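PDB 3MCH: molybdopterin biosynthesis enzyme, MoaB from Thermus thermophilus, which acts in molybdenum cofactor biosynthesis and probably binds molybdopterin. Local coordinates for the interface of chains A and B. Numbering follows the deposited sequence. Chains: chain A/B, Molybdopterin biosynthesis enzyme, MoaB.

The interface of chains A and B. Residues chain A 74, 109, 112; chain B 144-145, 148-149.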
ATOM      1  N   LEU A  74      11.336  -9.957  -5.597  1.00 14.97           N
ATOM      2  CA  LEU A  74      10.660 -11.149  -5.109  1.00 16.40           C
ATOM      3  C   LEU A  74      11.546 -12.377  -4.964  1.00 19.19           C
ATOM      4  O   LEU A  74      11.054 -13.451  -4.616  1.00 22.20           O
ATOM      5  CB  LEU A  74       9.476 -11.479  -6.021  1.00 17.36           C
ATOM      6  CG  LEU A  74       8.180 -10.704  -5.753  1.00 17.92           C
ATOM      7  CD1 LEU A  74       8.436  -9.217  -5.690  1.00 21.65           C
ATOM      8  CD2 LEU A  74       7.180 -11.015  -6.850  1.00 19.08           C
ATOM      9  N   MET A 109       7.150  -2.955 -14.175  1.00 17.88           N
ATOM     10  CA  MET A 109       7.878  -3.993 -13.469  1.00 18.04           C
ATOM     11  C   MET A 109       8.189  -3.447 -12.082  1.00 15.54           C
ATOM     12  O   MET A 109       8.492  -4.200 -11.160  1.00 14.93           O
ATOM     13  CB  MET A 109       9.179  -4.326 -14.201  1.00 19.91           C
ATOM     14  CG  MET A 109       9.005  -5.167 -15.454  1.00 23.23           C
ATOM     15  SD  MET A 109       8.546  -6.863 -15.058  1.00 24.39           S
ATOM     16  CE  MET A 109       7.548  -7.281 -16.489  1.00 28.13           C
ATOM     17  N   LEU A 112       6.795  -4.726  -8.836  1.00 11.86           N
ATOM     18  CA  LEU A 112       7.373  -5.885  -8.165  1.00 13.40           C
ATOM     19  C   LEU A 112       8.404  -5.505  -7.116  1.00 15.26           C
ATOM     20  O   LEU A 112       9.078  -6.374  -6.564  1.00 18.37           O
ATOM     21  CB  LEU A 112       7.997  -6.838  -9.182  1.00 14.32           C
ATOM     22  CG  LEU A 112       7.017  -7.365 -10.232  1.00 14.07           C
ATOM     23  CD1 LEU A 112       7.736  -8.362 -11.128  1.00 14.56           C
ATOM     24  CD2 LEU A 112       5.820  -8.009  -9.536  1.00 14.52           C
TER
ATOM     25  N   PRO B 144       0.729  -8.726 -17.024  1.00 15.16           N
ATOM     26  CA  PRO B 144       1.978  -8.315 -17.675  1.00 16.40           C
ATOM     27  C   PRO B 144       3.275  -8.589 -16.914  1.00 16.76           C
ATOM     28  O   PRO B 144       4.321  -8.801 -17.527  1.00 18.44           O
ATOM     29  CB  PRO B 144       1.765  -6.821 -17.914  1.00 15.86           C
ATOM     30  CG  PRO B 144       0.295  -6.732 -18.142  1.00 16.79           C
ATOM     31  CD  PRO B 144      -0.249  -7.624 -17.036  1.00 15.82           C
ATOM     32  N   VAL B 145       3.210  -8.582 -15.586  1.00 15.53           N
ATOM     33  CA  VAL B 145       4.399  -8.806 -14.775  1.00 15.56           C
ATOM     34  C   VAL B 145       4.333 -10.105 -13.980  1.00 15.46           C
ATOM     35  O   VAL B 145       5.231 -10.402 -13.201  1.00 15.19           O
ATOM     36  CB  VAL B 145       4.623  -7.640 -13.782  1.00 17.54           C
ATOM     37  CG1 VAL B 145       4.766  -6.330 -14.543  1.00 18.35           C
ATOM     38  CG2 VAL B 145       3.459  -7.557 -12.794  1.00 16.01           C
ATOM     39  N   HIS B 148       7.270 -12.749 -14.817  1.00 16.77           N
ATOM     40  CA  HIS B 148       8.532 -12.289 -14.239  1.00 16.78           C
ATOM     41  C   HIS B 148       8.512 -12.500 -12.727  1.00 16.71           C
ATOM     42  O   HIS B 148       9.486 -12.973 -12.137  1.00 17.26           O
ATOM     43  CB  HIS B 148       8.761 -10.802 -14.538  1.00 19.08           C
ATOM     44  CG  HIS B 148      10.097 -10.295 -14.081  1.00 25.67           C
ATOM     45  ND1 HIS B 148      11.274 -10.609 -14.726  1.00 27.99           N
ATOM     46  CD2 HIS B 148      10.445  -9.523 -13.023  1.00 27.28           C
ATOM     47  CE1 HIS B 148      12.289 -10.053 -14.088  1.00 28.13           C
ATOM     48  NE2 HIS B 148      11.813  -9.389 -13.050  1.00 27.11           N
ATOM     49  N   ALA B 149       7.397 -12.136 -12.105  1.00 14.90           N
ATOM     50  CA  ALA B 149       7.237 -12.291 -10.668  1.00 13.76           C
ATOM     51  C   ALA B 149       7.410 -13.747 -10.250  1.00 13.90           C
ATOM     52  O   ALA B 149       8.136 -14.053  -9.300  1.00 13.59           O
ATOM     53  CB  ALA B 149       5.856 -11.797 -10.248  1.00 14.83           C
TER
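A:Met109 and A:Leu112, both on the 3-10 helix 109-112, pack against B:Val145 and B:His148, where the 3-10 helix 143-145 runs into helix 146-154. One group of contacts is aliphatic. The unbranched chain of A:Met109 runs antiparallel alongside the B:Val145 side chain and is bent at chi2 (-71°). Its terminal methyl CE lies 3.5 Å from the valine CG1. The same methyl lies 3.7 Å from the carbonyl O of B:Pro144, a van der Waals contact with the backbone. A thioether suits this place because a long, flexible, apolar chain can reach both the valine methyl and the imidazole edge. Shortened to an alanine, this residue would probably leave B:Val145 CG1 uncovered and B:His148 without its sulfur neighbour.

A:Leu112 divides its two branches: CD2 touches both CB of B:Ala149 (3.9 Å) and CG2 of B:Val145 (4.0 Å), while CD1 turns to the imidazole. The small B:Ala149 lets chain A come close to the helix, and A:Leu74 adds a light touch, its CD2 3.7 Å from CB of the same alanine.

The imidazole of B:His148 supplies the aromatic contacts. With CG anti to the backbone N (chi1 -175°), the ring reaches toward chain A, and its CD2 edge meets A:Leu112 CD1 in the ring plane at 3.5 Å. A:Met109 SD lies 3.8 Å from that same B:His148 CD2. This apolar patch helps join two subunits of the trimeric assembly, which may be the functional form.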